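PDB 6IXO: myosin-2 from Saccharomyces cerevisiae, which carries organelles and other cargo along polarized actin cables as a class V myosin motor, gripping cargo receptors through its globular tail domain. Local coordinates for residues N10-T20 with E64-Q73; P315-S323 with L339-E349. One frame throughout, in Å; residues are numbered along the deposited sequence.

Interaction 1: N10-T20 with E64-Q73; sequences NEELYRLLEDT and EMWRFGLTKQ
F68 is the bump that fills the main hollow of this contact: its ring settles on the surface of helix 6-18 among N10, L13, Y14 and L17. The CG of F68 is anti to its own carbonyl carbon (chi1 -78°), which throws the ring off the end of helix 53-67 and across the first helix. L13 CB meets its CE2 at 4.0 Å, and L17 CD1 comes to its CD2. Y14 turns an edge to the F68 face in an offset edge-to-face pair, planes at 76°, with CD2 3.8 Å from F68 CD1. With an alanine at this position, a gap would probably open between L13, Y14 and L17, and the Y14 edge would lose the ring face it meets.

The protrusion is made by a Schellman motif that ends helix 53-67 at G69, where positive phi reverses the chain; L70 N returns to M65 O and G69 N to W66 O. The turn delivers L70 as a second knob beside F68, in this all-helical cargo-binding tail domain. The two methyls of L70 fit between Y14 and L17: L70 CD1 presses on L17 CB at 3.6 Å, while L70 CD2 lies 3.5 Å from Y14 OH. L17 in turn pushes its own branches into the other segment, CD1 against E64 CB at 3.6 Å and CD2 toward M65 CG. Farther along, T20 CG2 rests on the bent Q73 chain, 3.8 Å from its CB.

At the other end R67 lays its guanidinium over F68 CZ and holds E64 OE1 from NH1 in a salt bridge of 2.9 Å, using the syn lone pair of the carboxylate. Q415 of helix 403-415 accepts from R67 NH1 and donates to N10 OD1, and the same helix touches L17 through I408.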
loop_
_atom_site.group_PDB
_atom_site.type_symbol
_atom_site.label_atom_id
_atom_site.label_comp_id
_atom_site.label_asym_id
_atom_site.label_seq_id
_atom_site.Cartn_x
_atom_site.Cartn_y
_atom_site.Cartn_z
ATOM N N ASN A 10 -37.961 5.688 -18.923
ATOM C CA ASN A 10 -37.704 6.735 -17.944
ATOM C C ASN A 10 -38.541 6.615 -16.679
ATOM O O ASN A 10 -38.018 6.836 -15.578
ATOM C CB ASN A 10 -37.920 8.116 -18.550
ATOM C CG ASN A 10 -36.705 8.612 -19.299
ATOM O OD1 ASN A 10 -35.639 7.997 -19.249
ATOM N ND2 ASN A 10 -36.855 9.739 -19.992
ATOM N N GLU A 11 -39.831 6.320 -16.822
ATOM C CA GLU A 11 -40.653 6.151 -15.635
ATOM C C GLU A 11 -40.126 5.013 -14.762
ATOM O O GLU A 11 -39.997 5.173 -13.560
ATOM C CB GLU A 11 -42.100 5.864 -15.980
ATOM C CG GLU A 11 -42.975 5.695 -14.746
ATOM C CD GLU A 11 -44.455 5.757 -15.076
ATOM O OE1 GLU A 11 -44.798 5.700 -16.280
ATOM O OE2 GLU A 11 -45.273 5.869 -14.136
ATOM N N GLU A 12 -39.865 3.863 -15.373
ATOM C CA GLU A 12 -39.389 2.705 -14.608
ATOM C C GLU A 12 -38.060 3.034 -13.944
ATOM O O GLU A 12 -37.849 2.676 -12.779
ATOM C CB GLU A 12 -39.256 1.451 -15.484
ATOM C CG GLU A 12 -38.791 0.215 -14.680
ATOM C CD GLU A 12 -38.827 -1.115 -15.433
ATOM O OE1 GLU A 12 -38.999 -1.154 -16.679
ATOM O OE2 GLU A 12 -38.684 -2.143 -14.745
ATOM N N LEU A 13 -37.165 3.722 -14.656
ATOM C CA LEU A 13 -35.866 4.083 -14.074
ATOM C C LEU A 13 -36.076 4.936 -12.843
ATOM O O LEU A 13 -35.460 4.727 -11.799
ATOM C CB LEU A 13 -34.994 4.851 -15.060
ATOM C CG LEU A 13 -33.959 4.070 -15.840
ATOM C CD1 LEU A 13 -33.383 4.978 -16.915
ATOM C CD2 LEU A 13 -32.846 3.516 -14.880
ATOM N N TYR A 14 -36.984 5.900 -12.987
ATOM C CA TYR A 14 -37.244 6.858 -11.937
ATOM C C TYR A 14 -37.734 6.191 -10.666
ATOM O O TYR A 14 -37.266 6.506 -9.575
ATOM C CB TYR A 14 -38.288 7.890 -12.402
ATOM C CG TYR A 14 -38.447 9.010 -11.415
ATOM C CD1 TYR A 14 -39.382 8.929 -10.385
ATOM C CD2 TYR A 14 -37.638 10.144 -11.489
ATOM C CE1 TYR A 14 -39.519 9.949 -9.464
ATOM C CE2 TYR A 14 -37.777 11.179 -10.578
ATOM C CZ TYR A 14 -38.710 11.070 -9.564
ATOM O OH TYR A 14 -38.848 12.087 -8.651
ATOM N N ARG A 15 -38.695 5.288 -10.799
ATOM C CA ARG A 15 -39.180 4.550 -9.639
ATOM C C ARG A 15 -38.097 3.671 -9.033
ATOM O O ARG A 15 -38.067 3.470 -7.815
ATOM C CB ARG A 15 -40.377 3.686 -10.009
ATOM C CG ARG A 15 -41.547 4.460 -10.587
ATOM C CD ARG A 15 -41.928 5.643 -9.695
ATOM N NE ARG A 15 -43.218 6.238 -10.070
ATOM C CZ ARG A 15 -43.838 7.195 -9.379
ATOM N NH1 ARG A 15 -43.287 7.678 -8.267
ATOM N NH2 ARG A 15 -45.008 7.666 -9.797
ATOM N N LEU A 16 -37.216 3.118 -9.859
ATOM C CA LEU A 16 -36.118 2.298 -9.265
ATOM C C LEU A 16 -35.184 3.178 -8.454
ATOM O O LEU A 16 -34.705 2.794 -7.389
ATOM C CB LEU A 16 -35.340 1.545 -10.343
ATOM C CG LEU A 16 -36.144 0.392 -10.962
ATOM C CD1 LEU A 16 -35.596 -0.026 -12.318
ATOM C CD2 LEU A 16 -36.208 -0.820 -10.007
ATOM N N LEU A 17 -34.925 4.379 -8.949
ATOM C CA LEU A 17 -33.907 5.214 -8.321
ATOM C C LEU A 17 -34.428 5.932 -7.069
ATOM O O LEU A 17 -33.672 6.134 -6.118
ATOM C CB LEU A 17 -33.358 6.210 -9.332
ATOM C CG LEU A 17 -32.620 5.525 -10.487
ATOM C CD1 LEU A 17 -32.495 6.445 -11.711
ATOM C CD2 LEU A 17 -31.246 5.050 -10.051
ATOM N N GLU A 18 -35.714 6.286 -7.043
ATOM C CA GLU A 18 -36.264 6.983 -5.876
ATOM C C GLU A 18 -36.451 6.029 -4.688
ATOM O O GLU A 18 -36.551 6.466 -3.544
ATOM C CB GLU A 18 -37.596 7.692 -6.233
ATOM C CG GLU A 18 -38.886 6.997 -5.799
ATOM C CD GLU A 18 -40.144 7.686 -6.393
ATOM O OE1 GLU A 18 -41.164 7.007 -6.650
ATOM O OE2 GLU A 18 -40.115 8.918 -6.610
ATOM N N ASP A 19 -36.494 4.729 -4.956
ATOM C CA ASP A 19 -36.681 3.746 -3.893
ATOM C C ASP A 19 -35.336 3.402 -3.245
ATOM O O ASP A 19 -34.851 2.263 -3.339
ATOM C CB ASP A 19 -37.353 2.484 -4.436
ATOM C CG ASP A 19 -37.850 1.561 -3.332
ATOM O OD1 ASP A 19 -37.519 1.803 -2.149
ATOM O OD2 ASP A 19 -38.562 0.580 -3.651
ATOM N N THR A 20 -34.726 4.387 -2.593
ATOM C CA THR A 20 -33.395 4.176 -2.010
ATOM C C THR A 20 -33.352 3.118 -0.910
ATOM O O THR A 20 -32.295 2.553 -0.667
ATOM C CB THR A 20 -32.794 5.472 -1.422
ATOM O OG1 THR A 20 -33.778 6.146 -0.629
ATOM C CG2 THR A 20 -32.310 6.385 -2.524
ATOM N N GLU A 64 -27.467 8.545 -13.053
ATOM C CA GLU A 64 -28.891 8.516 -13.407
ATOM C C GLU A 64 -29.670 9.316 -12.375
ATOM O O GLU A 64 -30.606 10.049 -12.720
ATOM C CB GLU A 64 -29.446 7.092 -13.494
ATOM C CG GLU A 64 -29.047 6.369 -14.732
ATOM C CD GLU A 64 -29.485 7.102 -15.979
ATOM O OE1 GLU A 64 -30.681 7.431 -16.089
ATOM O OE2 GLU A 64 -28.628 7.358 -16.845
ATOM N N MET A 65 -29.273 9.185 -11.104
ATOM C CA MET A 65 -29.908 9.985 -10.062
ATOM C C MET A 65 -29.763 11.483 -10.354
ATOM O O MET A 65 -30.739 12.246 -10.261
ATOM C CB MET A 65 -29.316 9.653 -8.703
ATOM C CG MET A 65 -29.816 8.350 -8.134
ATOM S SD MET A 65 -28.951 8.037 -6.582
ATOM C CE MET A 65 -29.777 6.544 -6.044
ATOM N N TRP A 66 -28.556 11.907 -10.728
ATOM C CA TRP A 66 -28.370 13.314 -11.086
ATOM C C TRP A 66 -29.203 13.713 -12.290
ATOM O O TRP A 66 -29.854 14.752 -12.266
ATOM C CB TRP A 66 -26.910 13.621 -11.363
ATOM C CG TRP A 66 -26.108 13.591 -10.135
ATOM C CD1 TRP A 66 -26.565 13.659 -8.849
ATOM C CD2 TRP A 66 -24.693 13.464 -10.056
ATOM N NE1 TRP A 66 -25.515 13.591 -7.978
ATOM C CE2 TRP A 66 -24.353 13.473 -8.692
ATOM C CE3 TRP A 66 -23.682 13.361 -11.010
ATOM C CZ2 TRP A 66 -23.048 13.385 -8.254
ATOM C CZ3 TRP A 66 -22.373 13.243 -10.574
ATOM C CH2 TRP A 66 -22.067 13.267 -9.202
ATOM N N ARG A 67 -29.168 12.895 -13.338
ATOM C CA ARG A 67 -29.946 13.159 -14.549
ATOM C C ARG A 67 -31.427 13.398 -14.254
ATOM O O ARG A 67 -32.096 14.213 -14.914
ATOM C CB ARG A 67 -29.778 11.987 -15.513
ATOM C CG ARG A 67 -30.688 12.023 -16.713
ATOM C CD ARG A 67 -30.796 10.646 -17.303
ATOM N NE ARG A 67 -31.756 10.654 -18.392
ATOM C CZ ARG A 67 -32.258 9.565 -18.954
ATOM N NH1 ARG A 67 -31.886 8.364 -18.519
ATOM N NH2 ARG A 67 -33.137 9.689 -19.947
ATOM N N PHE A 68 -31.964 12.677 -13.282
ATOM C CA PHE A 68 -33.373 12.825 -12.936
ATOM C C PHE A 68 -33.546 13.839 -11.814
ATOM O O PHE A 68 -34.633 14.002 -11.301
ATOM C CB PHE A 68 -33.973 11.477 -12.530
ATOM C CG PHE A 68 -34.298 10.582 -13.699
ATOM C CD1 PHE A 68 -35.421 10.818 -14.474
ATOM C CD2 PHE A 68 -33.482 9.501 -14.020
ATOM C CE1 PHE A 68 -35.738 10.004 -15.552
ATOM C CE2 PHE A 68 -33.785 8.680 -15.106
ATOM C CZ PHE A 68 -34.925 8.933 -15.868
ATOM N N GLY A 69 -32.464 14.518 -11.440
ATOM C CA GLY A 69 -32.504 15.495 -10.366
ATOM C C GLY A 69 -32.843 14.907 -9.006
ATOM O O GLY A 69 -33.382 15.591 -8.136
ATOM N N LEU A 70 -32.519 13.632 -8.797
ATOM C CA LEU A 70 -32.738 13.027 -7.487
ATOM C C LEU A 70 -31.515 13.310 -6.631
ATOM O O LEU A 70 -30.802 12.391 -6.190
ATOM C CB LEU A 70 -32.994 11.532 -7.610
ATOM C CG LEU A 70 -34.254 11.141 -8.391
ATOM C CD1 LEU A 70 -34.265 9.636 -8.580
ATOM C CD2 LEU A 70 -35.498 11.591 -7.649
ATOM N N THR A 71 -31.266 14.597 -6.416
ATOM C CA THR A 71 -30.044 15.039 -5.761
ATOM C C THR A 71 -30.041 14.601 -4.288
ATOM O O THR A 71 -29.012 14.185 -3.771
ATOM C CB THR A 71 -29.870 16.568 -5.922
ATOM O OG1 THR A 71 -31.136 17.204 -5.753
ATOM C CG2 THR A 71 -29.389 16.895 -7.345
ATOM N N LYS A 72 -31.198 14.639 -3.634
ATOM C CA LYS A 72 -31.332 14.132 -2.267
ATOM C C LYS A 72 -31.118 12.623 -2.169
ATOM O O LYS A 72 -30.509 12.142 -1.213
ATOM C CB LYS A 72 -32.710 14.486 -1.715
ATOM C CG LYS A 72 -33.080 13.839 -0.384
ATOM C CD LYS A 72 -34.497 14.273 0.033
ATOM C CE LYS A 72 -34.843 13.845 1.455
ATOM N NZ LYS A 72 -36.127 14.449 1.922
ATOM N N GLN A 73 -31.632 11.869 -3.142
ATOM C CA GLN A 73 -31.429 10.425 -3.154
ATOM C C GLN A 73 -29.936 10.132 -3.333
ATOM O O GLN A 73 -29.425 9.173 -2.762
ATOM C CB GLN A 73 -32.227 9.727 -4.262
ATOM C CG GLN A 73 -33.732 9.569 -3.997
ATOM C CD GLN A 73 -34.520 10.861 -4.125
ATOM O OE1 GLN A 73 -34.007 11.894 -4.586
ATOM N NE2 GLN A 73 -35.788 10.803 -3.725
#

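Interaction 2: P315-S323 with L339-E349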
loop_
_atom_site.group_PDB
_atom_site.type_symbol
_atom_site.label_atom_id
_atom_site.label_comp_id
_atom_site.label_asym_id
_atom_site.label_seq_id
_atom_site.Cartn_x
_atom_site.Cartn_y
_atom_site.Cartn_z
ATOM N N PRO A 315 28.145 6.820 14.751
ATOM C CA PRO A 315 29.191 6.171 15.544
ATOM C C PRO A 315 28.643 5.367 16.745
ATOM O O PRO A 315 29.193 4.297 17.054
ATOM C CB PRO A 315 30.049 7.350 16.008
ATOM C CG PRO A 315 29.902 8.357 14.946
ATOM C CD PRO A 315 28.419 8.254 14.552
ATOM N N ALA A 316 27.579 5.849 17.394
ATOM C CA ALA A 316 27.029 5.120 18.543
ATOM C C ALA A 316 26.473 3.767 18.096
ATOM O O ALA A 316 26.537 2.787 18.836
ATOM C CB ALA A 316 25.936 5.948 19.250
ATOM N N GLN A 317 25.886 3.720 16.898
ATOM C CA GLN A 317 25.411 2.449 16.345
ATOM C C GLN A 317 26.569 1.514 16.001
ATOM O O GLN A 317 26.488 0.316 16.271
ATOM C CB GLN A 317 24.550 2.669 15.095
ATOM C CG GLN A 317 23.209 3.363 15.444
ATOM C CD GLN A 317 22.470 3.895 14.209
ATOM O OE1 GLN A 317 23.088 4.214 13.196
ATOM N NE2 GLN A 317 21.145 4.022 14.318
ATOM N N LEU A 318 27.603 2.048 15.364
ATOM C CA LEU A 318 28.819 1.266 15.103
ATOM C C LEU A 318 29.327 0.666 16.404
ATOM O O LEU A 318 29.733 -0.502 16.460
ATOM C CB LEU A 318 29.917 2.132 14.480
ATOM C CG LEU A 318 29.606 2.641 13.076
ATOM C CD1 LEU A 318 30.740 3.497 12.539
ATOM C CD2 LEU A 318 29.330 1.481 12.151
ATOM N N GLN A 319 29.312 1.475 17.462
ATOM C CA GLN A 319 29.893 1.006 18.718
ATOM C C GLN A 319 29.091 -0.137 19.332
ATOM O O GLN A 319 29.678 -1.088 19.822
ATOM C CB GLN A 319 30.006 2.148 19.726
ATOM C CG GLN A 319 30.587 1.695 21.056
ATOM C CD GLN A 319 30.648 2.831 22.036
ATOM O OE1 GLN A 319 29.816 3.725 21.991
ATOM N NE2 GLN A 319 31.645 2.822 22.913
ATOM N N LYS A 320 27.755 -0.022 19.343
ATOM C CA LYS A 320 26.908 -1.103 19.857
ATOM C C LYS A 320 27.135 -2.391 19.096
ATOM O O LYS A 320 27.214 -3.469 19.673
ATOM C CB LYS A 320 25.411 -0.751 19.751
ATOM C CG LYS A 320 24.924 0.286 20.719
ATOM C CD LYS A 320 24.942 -0.216 22.148
ATOM C CE LYS A 320 24.600 0.916 23.115
ATOM N NZ LYS A 320 24.456 0.425 24.497
ATOM N N LEU A 321 27.176 -2.277 17.775
ATOM C CA LEU A 321 27.305 -3.461 16.937
ATOM C C LEU A 321 28.669 -4.105 17.144
ATOM O O LEU A 321 28.763 -5.324 17.311
ATOM C CB LEU A 321 27.120 -3.106 15.476
ATOM C CG LEU A 321 25.681 -2.664 15.144
ATOM C CD1 LEU A 321 25.652 -2.084 13.744
ATOM C CD2 LEU A 321 24.722 -3.845 15.252
ATOM N N ILE A 322 29.710 -3.274 17.106
ATOM C CA ILE A 322 31.071 -3.788 17.310
ATOM C C ILE A 322 31.255 -4.336 18.727
ATOM O O ILE A 322 31.898 -5.394 18.899
ATOM C CB ILE A 322 32.138 -2.701 17.050
ATOM C CG1 ILE A 322 32.155 -2.355 15.566
ATOM C CG2 ILE A 322 33.584 -3.195 17.515
ATOM C CD1 ILE A 322 32.908 -1.110 15.236
ATOM N N SER A 323 30.734 -3.636 19.750
ATOM C CA SER A 323 31.023 -4.102 21.117
ATOM C C SER A 323 30.210 -5.366 21.395
ATOM O O SER A 323 30.555 -6.126 22.254
ATOM C CB SER A 323 30.735 -3.030 22.178
ATOM O OG SER A 323 29.417 -2.541 22.031
ATOM N N LEU A 339 38.453 -1.088 20.258
ATOM C CA LEU A 339 37.256 -0.748 21.028
ATOM C C LEU A 339 37.365 0.661 21.615
ATOM O O LEU A 339 36.389 1.408 21.641
ATOM C CB LEU A 339 37.002 -1.770 22.148
ATOM C CG LEU A 339 36.563 -3.193 21.753
ATOM C CD1 LEU A 339 36.422 -4.092 22.977
ATOM C CD2 LEU A 339 35.243 -3.185 20.958
ATOM N N ARG A 340 38.550 1.052 22.068
ATOM C CA ARG A 340 38.672 2.383 22.648
ATOM C C ARG A 340 38.711 3.426 21.538
ATOM O O ARG A 340 38.251 4.546 21.726
ATOM C CB ARG A 340 39.906 2.489 23.574
ATOM C CG ARG A 340 41.263 2.686 22.919
ATOM C CD ARG A 340 42.373 2.800 24.013
ATOM N NE ARG A 340 42.077 1.911 25.136
ATOM C CZ ARG A 340 42.714 0.770 25.394
ATOM N NH1 ARG A 340 43.732 0.377 24.635
ATOM N NH2 ARG A 340 42.340 0.026 26.429
ATOM N N TYR A 341 39.237 3.059 20.374
ATOM C CA TYR A 341 39.204 3.967 19.236
ATOM C C TYR A 341 37.764 4.315 18.869
ATOM O O TYR A 341 37.411 5.486 18.671
ATOM C CB TYR A 341 39.905 3.351 18.037
ATOM C CG TYR A 341 39.949 4.250 16.819
ATOM C CD1 TYR A 341 40.522 5.509 16.885
ATOM C CD2 TYR A 341 39.449 3.825 15.596
ATOM C CE1 TYR A 341 40.582 6.331 15.769
ATOM C CE2 TYR A 341 39.505 4.641 14.471
ATOM C CZ TYR A 341 40.074 5.895 14.566
ATOM O OH TYR A 341 40.140 6.719 13.464
ATOM N N VAL A 342 36.935 3.283 18.776
ATOM C CA VAL A 342 35.529 3.475 18.463
ATOM C C VAL A 342 34.826 4.308 19.542
ATOM O O VAL A 342 34.103 5.250 19.220
ATOM C CB VAL A 342 34.822 2.135 18.307
ATOM C CG1 VAL A 342 33.325 2.335 18.288
ATOM C CG2 VAL A 342 35.303 1.439 17.041
ATOM N N ALA A 343 35.056 3.965 20.811
ATOM C CA ALA A 343 34.422 4.665 21.935
ATOM C C ALA A 343 34.821 6.137 21.949
ATOM O O ALA A 343 34.026 7.009 22.302
ATOM C CB ALA A 343 34.789 4.002 23.263
ATOM N N ASP A 344 36.056 6.407 21.542
ATOM C CA ASP A 344 36.527 7.778 21.440
ATOM C C ASP A 344 35.897 8.511 20.256
ATOM O O ASP A 344 35.666 9.718 20.338
ATOM C CB ASP A 344 38.053 7.812 21.348
ATOM C CG ASP A 344 38.712 7.569 22.696
ATOM O OD1 ASP A 344 38.122 7.988 23.718
ATOM O OD2 ASP A 344 39.804 6.953 22.737
ATOM N N ILE A 345 35.606 7.802 19.162
ATOM C CA ILE A 345 34.931 8.458 18.046
ATOM C C ILE A 345 33.525 8.849 18.480
ATOM O O ILE A 345 33.013 9.915 18.109
ATOM C CB ILE A 345 34.875 7.579 16.791
ATOM C CG1 ILE A 345 36.262 7.498 16.164
ATOM C CG2 ILE A 345 33.876 8.149 15.770
ATOM C CD1 ILE A 345 36.344 6.592 14.975
ATOM N N VAL A 346 32.914 7.993 19.292
ATOM C CA VAL A 346 31.584 8.280 19.811
ATOM C C VAL A 346 31.634 9.463 20.784
ATOM O O VAL A 346 30.872 10.415 20.643
ATOM C CB VAL A 346 30.967 7.061 20.511
ATOM C CG1 VAL A 346 29.735 7.474 21.296
ATOM C CG2 VAL A 346 30.601 5.983 19.485
ATOM N N LYS A 347 32.538 9.423 21.758
ATOM C CA LYS A 347 32.588 10.507 22.738
ATOM C C LYS A 347 32.950 11.828 22.051
ATOM O O LYS A 347 32.484 12.893 22.461
ATOM C CB LYS A 347 33.568 10.188 23.877
ATOM C CG LYS A 347 34.950 10.816 23.757
ATOM C CD LYS A 347 35.739 10.739 25.081
ATOM C CE LYS A 347 37.225 11.062 24.878
ATOM N NZ LYS A 347 37.988 11.244 26.165
ATOM N N LYS A 348 33.747 11.751 20.987
ATOM C CA LYS A 348 34.115 12.943 20.231
ATOM C C LYS A 348 32.902 13.578 19.559
ATOM O O LYS A 348 32.613 14.753 19.767
ATOM C CB LYS A 348 35.173 12.621 19.172
ATOM C CG LYS A 348 35.270 13.699 18.101
ATOM C CD LYS A 348 36.445 13.521 17.153
ATOM C CE LYS A 348 36.473 14.668 16.135
ATOM N NZ LYS A 348 37.602 14.590 15.165
ATOM N N GLU A 349 32.185 12.800 18.756
ATOM C CA GLU A 349 31.086 13.353 17.982
ATOM C C GLU A 349 29.915 13.776 18.873
ATOM O O GLU A 349 29.089 14.600 18.477
ATOM C CB GLU A 349 30.623 12.346 16.943
ATOM C CG GLU A 349 29.988 12.993 15.751
ATOM C CD GLU A 349 28.972 12.100 15.122
ATOM O OE1 GLU A 349 28.032 11.705 15.838
ATOM O OE2 GLU A 349 29.120 11.784 13.923
HETATM O O HOH W 1 26.915 8.847 17.469
HETATM O O HOH W 2 33.909 0.966 21.810
#
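A nearly antiparallel helix pair within the Dilute family region of the tail domain forms this contact: segments 315-323 and 339-349, the latter part of helix 336-350, run at 154°, their axes 8.8 Å apart at the closest. Q319 lies across the middle. Its CG stands anti to the backbone N (chi1 179°) and the chain is extended beyond it, so that the aliphatic part passes V342, CB to CG1 3.6 Å, and the amide reaches the far helix between A343 and V346. There NE2 lies 3.4 Å from A343 CB, and OE1 sits by the methyls of V346.

P315, the first residue of its helix, packs its ring on the C-terminal part of segment 339-349, at I345, V346 and E349. P315 CB touches V346 CG2 at 3.8 Å and I345 CG2 beside it, while P315 CG and CD meet the E349 carboxylate, the two side chains crossing at about a right angle. V346 CG2 also tucks up against P315 O at 3.3 Å. Toward the opposite end, I322 and V342 meet tip to tip, CD1 to CG2 3.9 Å, and the I322 and L339 side chains slide past each other in opposite directions. I345 and L318 both touch R307 of helix 300-309, which thus packs against both members of the pair.

No direct hydrogen bond joins the helices. One water accepts from Q319 NE2 and donates to L339 O; another accepts from A316 N, with a weak link to E349 OE1. The pair is therefore held by methyl and methylene packing, with water rather than direct polar bonds serving the Q319 amide nitrogen and the backbone N of A316.

In the fold
Interaction 1 and interaction 2 lie on opposite sides of the centre of this elongated, strand-free domain, their centres 72 Å apart and their nearest atoms about 50 Å apart. They share no helix and follow one another in series along the chain. Interaction 1 ties helix 6-18 to the junction of helices 53-67 and 71-90, where the C-terminal helix 403-415 returns to the same region, so that both ends of the modelled chain gather there. Interaction 2 joins two consecutive helices, 315-323 and 336-350, at the far end. Each contact thus belongs to a different end of the cargo-binding tail, and the two do not touch.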